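Local structure of hydrophilic protein, virA protein (Chromobacterium violaceum, 3BO6) at residues 87-97 and 124-134; 38-48 and 57-68. The protein is a phosphothreonine lyase effector of the SpvC family, which probably removes phosphate irreversibly from phosphothreonine in host MAP kinases by beta-elimination. All coordinates share one frame; numbering follows the deposited sequence.

Interaction 1: residues 87-97 and 124-134; sequences SVQREQVPQAF and QQSRVAVGAQF. With SO4 (sulfate ion), chain C.
Ser87, Val88 and Arg90 grip the loop ahead of strand 134-137 in a largely buried, polar loop-to-loop contact, where the chain leaves strand 82-86 for helix 93-104. Ser87 OG accepts the backbone N-H of Ala132 at 2.8 Å. Beyond it the Gln133 amide pairs with the backbone of Val88 much as a strand would: OE1 takes Val88 N at 3.0 Å in its carbonyl plane, on a lone pair, with a nearly straight N-H (169°), and NE2 gives to Val88 O at 2.9 Å. NE2 also donates to Ala129 O, so three bonds fix the rotation of this buried amide. A bend at chi2 (100°) swings the amide across to Val88, while Val93 CG2 packs on Gln133 CG (3.6 Å). Nearer the solvent, Arg90 crosses the Gln124 side chain at a slant, the guanidinium and amide planes 40° apart. Arg90 NH1 reaches Gln124 O at 2.8 Å from above the carbonyl plane, with a weak second bond to Gln125 OE1. Arg90 NE makes a salt bridge with Glu91 OE2 at 3.0 Å, so Glu91 OE2 and Gln124 O, both near the guanidinium plane, fix how that plane is turned. One water joins Arg90 N to Val130 O, another Glu91 OE2 to Gln124 OE1. At the start of helix 93-104 the contact turns apolar: Phe134 sets its rim against the first turn, CE2 beside Ala96 CB, and crosses Phe97 at about a right angle. Arg127, on the far side of the loop, holds a sulfate, probably from the crystallisation liquor, with Lys83, His85, Arg192 and Arg199, a cluster consistent with a phosphate-binding pocket. Gln133 and Phe134 both face Ile86, forming a classic beta bulge at the start of strand 134-137 in the antiparallel sheet.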
loop_
_atom_site.group_PDB
_atom_site.type_symbol
_atom_site.label_atom_id
_atom_site.label_comp_id
_atom_site.label_asym_id
_atom_site.label_seq_id
_atom_site.Cartn_x
_atom_site.Cartn_y
_atom_site.Cartn_z
ATOM N N SER A 87 -4.676 -4.463 7.148
ATOM C CA SER A 87 -4.820 -5.105 8.459
ATOM C C SER A 87 -5.763 -6.298 8.392
ATOM O O SER A 87 -6.948 -6.150 8.054
ATOM C CB SER A 87 -5.359 -4.108 9.494
ATOM O OG SER A 87 -4.491 -3.006 9.627
ATOM N N VAL A 88 -5.230 -7.477 8.687
ATOM C CA VAL A 88 -6.055 -8.669 8.848
ATOM C C VAL A 88 -5.895 -9.231 10.257
ATOM O O VAL A 88 -5.037 -8.778 11.039
ATOM C CB VAL A 88 -5.716 -9.745 7.792
ATOM C CG1 VAL A 88 -5.938 -9.208 6.378
ATOM C CG2 VAL A 88 -4.288 -10.259 7.967
ATOM N N GLN A 89 -6.738 -10.188 10.617
ATOM C CA GLN A 89 -6.588 -10.835 11.915
ATOM C C GLN A 89 -5.184 -11.455 12.023
ATOM O O GLN A 89 -4.700 -12.080 11.077
ATOM C CB GLN A 89 -7.685 -11.883 12.097
ATOM C CG GLN A 89 -8.043 -12.158 13.556
ATOM C CD GLN A 89 -7.060 -13.101 14.198
ATOM O OE1 GLN A 89 -6.563 -14.017 13.548
ATOM N NE2 GLN A 89 -6.761 -12.879 15.476
ATOM N N ARG A 90 -4.543 -11.268 13.177
ATOM C CA ARG A 90 -3.150 -11.669 13.386
ATOM C C ARG A 90 -2.816 -13.091 12.931
ATOM O O ARG A 90 -1.775 -13.319 12.339
ATOM C CB ARG A 90 -2.775 -11.487 14.859
ATOM C CG ARG A 90 -1.324 -11.853 15.213
ATOM C CD ARG A 90 -0.984 -11.504 16.670
ATOM N NE ARG A 90 -1.880 -12.155 17.628
ATOM C CZ ARG A 90 -2.052 -11.744 18.881
ATOM N NH1 ARG A 90 -1.381 -10.688 19.333
ATOM N NH2 ARG A 90 -2.882 -12.392 19.687
ATOM N N GLU A 91 -3.705 -14.041 13.198
ATOM C CA GLU A 91 -3.442 -15.440 12.857
ATOM C C GLU A 91 -3.704 -15.795 11.383
ATOM O O GLU A 91 -3.458 -16.932 10.953
ATOM C CB GLU A 91 -4.245 -16.366 13.789
ATOM C CG GLU A 91 -3.669 -16.490 15.212
ATOM C CD GLU A 91 -3.952 -15.281 16.098
ATOM O OE1 GLU A 91 -5.105 -14.815 16.126
ATOM O OE2 GLU A 91 -3.016 -14.802 16.781
ATOM N N GLN A 92 -4.202 -14.827 10.614
ATOM C CA GLN A 92 -4.600 -15.066 9.221
ATOM C C GLN A 92 -3.642 -14.466 8.173
ATOM O O GLN A 92 -3.954 -14.439 6.991
ATOM C CB GLN A 92 -6.033 -14.558 8.982
ATOM C CG GLN A 92 -7.082 -15.335 9.786
ATOM C CD GLN A 92 -8.487 -14.793 9.636
ATOM O OE1 GLN A 92 -8.730 -13.895 8.844
ATOM N NE2 GLN A 92 -9.417 -15.323 10.426
ATOM N N VAL A 93 -2.471 -14.009 8.595
ATOM C CA VAL A 93 -1.544 -13.411 7.635
ATOM C C VAL A 93 -1.153 -14.329 6.461
ATOM O O VAL A 93 -1.172 -13.900 5.320
ATOM C CB VAL A 93 -0.318 -12.793 8.342
ATOM C CG1 VAL A 93 0.663 -12.268 7.329
ATOM C CG2 VAL A 93 -0.777 -11.668 9.258
ATOM N N PRO A 94 -0.800 -15.602 6.724
ATOM C CA PRO A 94 -0.466 -16.445 5.572
ATOM C C PRO A 94 -1.635 -16.593 4.589
ATOM O O PRO A 94 -1.410 -16.578 3.379
ATOM C CB PRO A 94 -0.096 -17.795 6.218
ATOM C CG PRO A 94 0.380 -17.429 7.556
ATOM C CD PRO A 94 -0.504 -16.279 7.995
ATOM N N GLN A 95 -2.862 -16.737 5.094
ATOM C CA GLN A 95 -4.037 -16.818 4.235
ATOM C C GLN A 95 -4.283 -15.509 3.477
ATOM O O GLN A 95 -4.687 -15.522 2.315
ATOM C CB GLN A 95 -5.291 -17.168 5.048
ATOM C CG GLN A 95 -5.257 -18.511 5.728
ATOM C CD GLN A 95 -4.830 -18.413 7.177
ATOM O OE1 GLN A 95 -3.753 -17.912 7.489
ATOM N NE2 GLN A 95 -5.682 -18.897 8.076
ATOM N N ALA A 96 -4.055 -14.370 4.134
ATOM C CA ALA A 96 -4.193 -13.074 3.474
ATOM C C ALA A 96 -3.161 -12.928 2.368
ATOM O O ALA A 96 -3.473 -12.465 1.271
ATOM C CB ALA A 96 -4.065 -11.943 4.475
ATOM N N PHE A 97 -1.934 -13.345 2.653
ATOM C CA PHE A 97 -0.894 -13.319 1.635
ATOM C C PHE A 97 -1.318 -14.147 0.406
ATOM O O PHE A 97 -1.168 -13.711 -0.745
ATOM C CB PHE A 97 0.435 -13.832 2.218
ATOM C CG PHE A 97 1.604 -13.681 1.281
ATOM C CD1 PHE A 97 2.462 -12.603 1.407
ATOM C CD2 PHE A 97 1.847 -14.628 0.287
ATOM C CE1 PHE A 97 3.536 -12.453 0.550
ATOM C CE2 PHE A 97 2.932 -14.487 -0.583
ATOM C CZ PHE A 97 3.781 -13.405 -0.442
ATOM N N GLN A 124 4.474 -10.025 18.944
ATOM C CA GLN A 124 3.086 -10.364 18.621
ATOM C C GLN A 124 2.077 -9.287 18.996
ATOM O O GLN A 124 0.933 -9.354 18.560
ATOM C CB GLN A 124 2.675 -11.694 19.252
ATOM C CG GLN A 124 3.432 -12.904 18.716
ATOM C CD GLN A 124 3.087 -13.244 17.266
ATOM O OE1 GLN A 124 1.932 -13.523 16.939
ATOM N NE2 GLN A 124 4.089 -13.217 16.397
ATOM N N GLN A 125 2.485 -8.314 19.812
ATOM C CA GLN A 125 1.595 -7.218 20.195
ATOM C C GLN A 125 1.899 -5.941 19.429
ATOM O O GLN A 125 1.265 -4.905 19.672
ATOM C CB GLN A 125 1.671 -6.916 21.703
ATOM C CG GLN A 125 1.348 -8.088 22.611
ATOM C CD GLN A 125 0.067 -8.799 22.223
ATOM O OE1 GLN A 125 0.003 -10.026 22.238
ATOM N NE2 GLN A 125 -0.960 -8.031 21.870
ATOM N N SER A 126 2.859 -6.003 18.516
ATOM C CA SER A 126 3.235 -4.850 17.701
ATOM C C SER A 126 2.083 -4.316 16.847
ATOM O O SER A 126 1.199 -5.073 16.417
ATOM C CB SER A 126 4.393 -5.214 16.763
ATOM O OG SER A 126 4.695 -4.133 15.894
ATOM N N ARG A 127 2.120 -3.013 16.577
ATOM C CA ARG A 127 1.168 -2.409 15.652
ATOM C C ARG A 127 1.228 -3.009 14.234
ATOM O O ARG A 127 0.285 -2.850 13.461
ATOM C CB ARG A 127 1.364 -0.881 15.604
ATOM C CG ARG A 127 2.707 -0.451 15.025
ATOM C CD ARG A 127 2.827 1.067 15.089
ATOM N NE ARG A 127 2.179 1.787 13.980
ATOM C CZ ARG A 127 2.730 1.937 12.781
ATOM N NH1 ARG A 127 3.904 1.368 12.509
ATOM N NH2 ARG A 127 2.096 2.631 11.848
ATOM N N VAL A 128 2.317 -3.694 13.881
ATOM C CA VAL A 128 2.411 -4.354 12.573
ATOM C C VAL A 128 2.228 -5.876 12.686
ATOM O O VAL A 128 2.424 -6.601 11.717
ATOM C CB VAL A 128 3.713 -4.017 11.798
ATOM C CG1 VAL A 128 3.863 -2.501 11.576
ATOM C CG2 VAL A 128 4.949 -4.604 12.484
ATOM N N ALA A 129 1.770 -6.328 13.852
ATOM C CA ALA A 129 1.413 -7.722 14.063
ATOM C C ALA A 129 -0.091 -7.905 14.243
ATOM O O ALA A 129 -0.667 -8.846 13.703
ATOM C CB ALA A 129 2.158 -8.280 15.275
ATOM N N VAL A 130 -0.729 -7.021 15.017
ATOM C CA VAL A 130 -2.172 -7.121 15.246
ATOM C C VAL A 130 -2.975 -6.516 14.095
ATOM O O VAL A 130 -4.190 -6.719 13.982
ATOM C CB VAL A 130 -2.581 -6.487 16.591
ATOM C CG1 VAL A 130 -1.902 -7.229 17.738
ATOM C CG2 VAL A 130 -2.261 -4.976 16.616
ATOM N N GLY A 131 -2.275 -5.769 13.256
ATOM C CA GLY A 131 -2.811 -5.235 12.013
ATOM C C GLY A 131 -1.621 -4.750 11.213
ATOM O O GLY A 131 -0.473 -5.077 11.532
ATOM N N ALA A 132 -1.891 -3.970 10.169
ATOM C CA ALA A 132 -0.856 -3.377 9.332
ATOM C C ALA A 132 0.266 -4.358 9.000
ATOM O O ALA A 132 1.449 -4.002 9.040
ATOM C CB ALA A 132 -0.279 -2.122 9.999
ATOM N N GLN A 133 -0.114 -5.592 8.670
ATOM C CA GLN A 133 0.870 -6.621 8.348
ATOM C C GLN A 133 1.382 -6.508 6.917
ATOM O O GLN A 133 2.374 -7.150 6.554
ATOM C CB GLN A 133 0.314 -8.017 8.613
ATOM C CG GLN A 133 -0.167 -8.199 10.044
ATOM C CD GLN A 133 -1.667 -8.058 10.196
ATOM O OE1 GLN A 133 -2.350 -7.500 9.331
ATOM N NE2 GLN A 133 -2.199 -8.547 11.311
ATOM N N PHE A 134 0.709 -5.715 6.088
ATOM C CA PHE A 134 1.230 -5.384 4.764
ATOM C C PHE A 134 1.413 -3.884 4.678
ATOM O O PHE A 134 0.548 -3.129 5.132
ATOM C CB PHE A 134 0.260 -5.801 3.640
ATOM C CG PHE A 134 -0.047 -7.281 3.598
ATOM C CD1 PHE A 134 0.484 -8.088 2.603
ATOM C CD2 PHE A 134 -0.895 -7.843 4.536
ATOM C CE1 PHE A 134 0.189 -9.459 2.569
ATOM C CE2 PHE A 134 -1.180 -9.200 4.510
ATOM C CZ PHE A 134 -0.647 -9.993 3.526
HETATM S S SO4 C . 4.811 2.855 9.071
HETATM O O1 SO4 C . 3.497 3.431 9.421
HETATM O O2 SO4 C . 5.716 3.910 8.639
HETATM O O3 SO4 C . 5.363 2.197 10.241
HETATM O O4 SO4 C . 4.655 1.900 7.972
HETATM O O HOH W 1 -5.428 -9.033 14.890
HETATM O O HOH W 2 -0.342 -15.596 16.397
#

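Interaction 2: residues 38-48 and 57-68; sequences PDYSGMRQSGF and LESHGGDVFMHA
Pro38 begins the contact by laying CG against Leu57 CD1 at 3.7 Å, just ahead of helix 40-44, which is N-capped by Asp39 through Gly42 N. Tyr40 comes next, its side chain crossed at about a right angle by that of Met66. Met66 CE lies 3.7 Å from Tyr40 CE1, and SD approaches the ring obliquely in a Met-aromatic contact; the hydroxyl is bonded to Thr117 O and Met119 N. In one of its two conformers Met43 stretches out over the strands, provisionally placing CE among Leu57 CD2, Ala68 CB and the backbone of His67. Arg44, also in two conformers, in one of them leans CG on the bent Met66 chain and sends its guanidinium to a salt bridge with Asp118, while its carbonyl O accepts a weak bond from Ser59 OG. Ser46 OG turns back to Met43 O at 2.8 Å, beside Ser46 N on the same face of that carbonyl, and packs over Leu57 CB. Gly47, at positive phi (43°), then offers its O in plane, on a lone pair, to Ser59 N at 2.8 Å. Apolar and sulfur packing thus seats the helix on the strands, while the Ser59-Gly47 bond fixes the following turn against strand 55-59.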
loop_
_atom_site.group_PDB
_atom_site.type_symbol
_atom_site.label_atom_id
_atom_site.label_comp_id
_atom_site.label_asym_id
_atom_site.label_seq_id
_atom_site.Cartn_x
_atom_site.Cartn_y
_atom_site.Cartn_z
ATOM N N PRO A 38 5.087 -16.733 -5.049
ATOM C CA PRO A 38 5.484 -17.460 -3.842
ATOM C C PRO A 38 4.300 -17.576 -2.889
ATOM O O PRO A 38 3.351 -16.777 -2.991
ATOM C CB PRO A 38 6.553 -16.543 -3.211
ATOM C CG PRO A 38 6.986 -15.637 -4.292
ATOM C CD PRO A 38 5.813 -15.460 -5.194
ATOM N N ASP A 39 4.325 -18.547 -1.980
ATOM C CA ASP A 39 3.404 -18.460 -0.855
ATOM C C ASP A 39 4.095 -17.761 0.314
ATOM O O ASP A 39 5.258 -17.361 0.209
ATOM C CB ASP A 39 2.779 -19.820 -0.479
ATOM C CG ASP A 39 3.781 -20.813 0.080
ATOM O OD1 ASP A 39 4.955 -20.456 0.286
ATOM O OD2 ASP A 39 3.363 -21.968 0.304
ATOM N N TYR A 40 3.375 -17.593 1.417
ATOM C CA TYR A 40 3.891 -16.793 2.519
ATOM C C TYR A 40 5.183 -17.393 3.086
ATOM O O TYR A 40 6.197 -16.694 3.242
ATOM C CB TYR A 40 2.837 -16.669 3.617
ATOM C CG TYR A 40 3.300 -15.846 4.798
ATOM C CD1 TYR A 40 3.393 -14.473 4.716
ATOM C CD2 TYR A 40 3.647 -16.456 5.991
ATOM C CE1 TYR A 40 3.805 -13.717 5.805
ATOM C CE2 TYR A 40 4.063 -15.714 7.083
ATOM C CZ TYR A 40 4.144 -14.350 6.982
ATOM O OH TYR A 40 4.579 -13.605 8.063
ATOM N N SER A 41 5.133 -18.686 3.411
ATOM C CA SER A 41 6.281 -19.363 4.000
ATOM C C SER A 41 7.479 -19.372 3.042
ATOM O O SER A 41 8.617 -19.244 3.471
ATOM C CB SER A 41 5.907 -20.785 4.415
ATOM O OG SER A 41 6.998 -21.416 5.059
ATOM N N GLY A 42 7.214 -19.500 1.747
ATOM C CA GLY A 42 8.266 -19.453 0.745
ATOM C C GLY A 42 8.927 -18.093 0.651
ATOM O O GLY A 42 10.153 -17.975 0.533
ATOM N N MET A 43 8.113 -17.049 0.690
ATOM C CA MET A 43 8.704 -15.727 0.659
ATOM C C MET A 43 9.659 -15.506 1.839
ATOM O O MET A 43 10.661 -14.788 1.697
ATOM C CB MET A 43 7.650 -14.633 0.579
ATOM C CG MET A 43 8.284 -13.273 0.414
ATOM S SD MET A 43 7.166 -12.048 -0.256
ATOM C CE MET A 43 8.270 -10.644 -0.300
ATOM N N ARG A 44 9.418 -16.160 2.973
ATOM C CA ARG A 44 10.356 -16.095 4.096
ATOM C C ARG A 44 11.740 -16.634 3.726
ATOM O O ARG A 44 12.759 -16.239 4.318
ATOM C CB ARG A 44 9.807 -16.875 5.292
ATOM C CG ARG A 44 8.473 -16.369 5.828
ATOM C CD ARG A 44 8.118 -17.061 7.147
ATOM N NE ARG A 44 8.985 -16.610 8.227
ATOM C CZ ARG A 44 9.884 -17.365 8.850
ATOM N NH1 ARG A 44 10.025 -18.645 8.530
ATOM N NH2 ARG A 44 10.631 -16.837 9.814
ATOM N N GLN A 45 11.781 -17.540 2.757
ATOM C CA GLN A 45 13.027 -18.187 2.364
ATOM C C GLN A 45 13.780 -17.439 1.278
ATOM O O GLN A 45 14.764 -17.943 0.730
ATOM C CB GLN A 45 12.760 -19.627 1.921
ATOM C CG GLN A 45 12.218 -20.479 3.034
ATOM C CD GLN A 45 13.156 -20.508 4.219
ATOM O OE1 GLN A 45 14.380 -20.578 4.052
ATOM N NE2 GLN A 45 12.596 -20.460 5.426
ATOM N N SER A 46 13.340 -16.222 0.980
ATOM C CA SER A 46 13.996 -15.449 -0.061
ATOM C C SER A 46 15.420 -15.156 0.339
ATOM O O SER A 46 16.282 -14.938 -0.511
ATOM C CB SER A 46 13.270 -14.132 -0.288
ATOM O OG SER A 46 11.955 -14.370 -0.737
ATOM N N GLY A 47 15.643 -15.134 1.648
ATOM C CA GLY A 47 16.912 -14.738 2.212
ATOM C C GLY A 47 17.503 -13.521 1.537
ATOM O O GLY A 47 16.882 -12.446 1.439
ATOM N N PHE A 48 18.721 -13.720 1.058
ATOM C CA PHE A 48 19.550 -12.687 0.470
ATOM C C PHE A 48 18.906 -12.111 -0.784
ATOM O O PHE A 48 18.945 -10.904 -1.021
ATOM C CB PHE A 48 20.893 -13.323 0.107
ATOM C CG PHE A 48 22.068 -12.410 0.260
ATOM C CD1 PHE A 48 22.827 -12.056 -0.841
ATOM C CD2 PHE A 48 22.429 -11.923 1.506
ATOM C CE1 PHE A 48 23.916 -11.228 -0.708
ATOM C CE2 PHE A 48 23.520 -11.089 1.645
ATOM C CZ PHE A 48 24.263 -10.740 0.535
ATOM N N LEU A 57 12.881 -10.289 -4.198
ATOM C CA LEU A 57 12.401 -10.636 -2.868
ATOM C C LEU A 57 13.555 -10.713 -1.876
ATOM O O LEU A 57 14.632 -11.215 -2.210
ATOM C CB LEU A 57 11.686 -11.984 -2.888
ATOM C CG LEU A 57 10.680 -12.231 -4.014
ATOM C CD1 LEU A 57 10.107 -13.645 -3.898
ATOM C CD2 LEU A 57 9.560 -11.197 -3.935
ATOM N N GLU A 58 13.315 -10.264 -0.648
ATOM C CA GLU A 58 14.347 -10.286 0.390
ATOM C C GLU A 58 13.746 -10.628 1.735
ATOM O O GLU A 58 12.708 -10.090 2.113
ATOM C CB GLU A 58 15.032 -8.921 0.480
ATOM C CG GLU A 58 15.618 -8.431 -0.828
ATOM C CD GLU A 58 15.804 -6.928 -0.846
ATOM O OE1 GLU A 58 16.661 -6.444 -1.612
ATOM O OE2 GLU A 58 15.094 -6.232 -0.089
ATOM N N SER A 59 14.405 -11.517 2.465
ATOM C CA SER A 59 14.008 -11.802 3.836
ATOM C C SER A 59 15.171 -12.417 4.619
ATOM O O SER A 59 15.371 -13.629 4.582
ATOM C CB SER A 59 12.813 -12.755 3.860
ATOM O OG SER A 59 12.376 -12.988 5.185
ATOM N N HIS A 60 15.927 -11.579 5.320
ATOM C CA HIS A 60 17.051 -12.058 6.119
ATOM C C HIS A 60 17.145 -11.355 7.481
ATOM O O HIS A 60 16.548 -10.303 7.689
ATOM C CB HIS A 60 18.364 -11.935 5.338
ATOM C CG HIS A 60 18.663 -10.546 4.871
ATOM N ND1 HIS A 60 18.569 -10.164 3.551
ATOM C CD2 HIS A 60 19.049 -9.442 5.555
ATOM C CE1 HIS A 60 18.887 -8.890 3.439
ATOM N NE2 HIS A 60 19.183 -8.424 4.641
ATOM N N GLY A 61 17.917 -11.946 8.392
ATOM C CA GLY A 61 17.871 -11.651 9.823
ATOM C C GLY A 61 17.886 -10.245 10.411
ATOM O O GLY A 61 17.812 -10.103 11.634
ATOM N N GLY A 62 17.965 -9.211 9.578
ATOM C CA GLY A 62 18.036 -7.840 10.072
ATOM C C GLY A 62 16.770 -7.201 10.644
ATOM O O GLY A 62 16.809 -6.555 11.686
ATOM N N ASP A 63 15.643 -7.342 9.953
ATOM C CA ASP A 63 14.387 -6.774 10.451
ATOM C C ASP A 63 13.324 -7.854 10.381
ATOM O O ASP A 63 13.620 -9.012 10.053
ATOM C CB ASP A 63 13.973 -5.532 9.646
ATOM C CG ASP A 63 13.137 -4.523 10.459
ATOM O OD1 ASP A 63 13.282 -3.309 10.204
ATOM O OD2 ASP A 63 12.327 -4.915 11.328
ATOM N N VAL A 64 12.090 -7.476 10.676
ATOM C CA VAL A 64 11.014 -8.438 10.811
ATOM C C VAL A 64 10.027 -8.399 9.636
ATOM O O VAL A 64 8.885 -8.774 9.785
ATOM C CB VAL A 64 10.282 -8.267 12.161
ATOM C CG1 VAL A 64 11.278 -8.387 13.318
ATOM C CG2 VAL A 64 9.543 -6.947 12.226
ATOM N N PHE A 65 10.492 -7.982 8.466
ATOM C CA PHE A 65 9.622 -7.964 7.284
ATOM C C PHE A 65 10.236 -8.770 6.158
ATOM O O PHE A 65 11.439 -9.064 6.156
ATOM C CB PHE A 65 9.401 -6.524 6.812
ATOM C CG PHE A 65 8.747 -5.624 7.840
ATOM C CD1 PHE A 65 7.369 -5.606 8.002
ATOM C CD2 PHE A 65 9.525 -4.784 8.631
ATOM C CE1 PHE A 65 6.763 -4.785 8.947
ATOM C CE2 PHE A 65 8.927 -3.942 9.568
ATOM C CZ PHE A 65 7.551 -3.943 9.729
ATOM N N MET A 66 9.391 -9.152 5.215
ATOM C CA MET A 66 9.830 -9.694 3.938
ATOM C C MET A 66 9.450 -8.676 2.874
ATOM O O MET A 66 8.349 -8.109 2.917
ATOM C CB MET A 66 9.199 -11.057 3.655
ATOM C CG MET A 66 9.474 -12.054 4.762
ATOM S SD MET A 66 7.972 -12.488 5.627
ATOM C CE MET A 66 7.085 -13.143 4.237
ATOM N N HIS A 67 10.357 -8.417 1.941
ATOM C CA HIS A 67 10.228 -7.280 1.032
ATOM C C HIS A 67 10.120 -7.733 -0.416
ATOM O O HIS A 67 10.770 -8.687 -0.828
ATOM C CB HIS A 67 11.465 -6.389 1.145
ATOM C CG HIS A 67 11.811 -5.996 2.547
ATOM N ND1 HIS A 67 11.437 -4.787 3.087
ATOM C CD2 HIS A 67 12.493 -6.650 3.518
ATOM C CE1 HIS A 67 11.875 -4.707 4.331
ATOM N NE2 HIS A 67 12.520 -5.822 4.616
ATOM N N ALA A 68 9.362 -6.977 -1.203
ATOM C CA ALA A 68 9.260 -7.188 -2.629
ATOM C C ALA A 68 9.382 -5.838 -3.314
ATOM O O ALA A 68 8.709 -4.877 -2.920
ATOM C CB ALA A 68 7.911 -7.819 -2.967
#

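How the interactions relate
Interactions 1 and 2 follow one another along the chain and meet at Phe97, whose ring rests against the backbone at Pro38 and Tyr40, while Val93 and Pro94 touch the Tyr40 ring. Both also lean on strand 113-117: Val116 meets Val93, Phe97 and Phe134 from interaction 1 and Met66 from interaction 2. Interaction 1 is the more buried and the more polar, with backbone groups met by serine and glutamine side chains and a salt-bridged arginine towards its margin. Interaction 2 lies further from the centre of the chain, near the edge strand 49-52, and joins a short helix to two adjacent strands largely by apolar and sulfur packing. Of the two, only interaction 1 includes a sulfate-binding residue, Arg127.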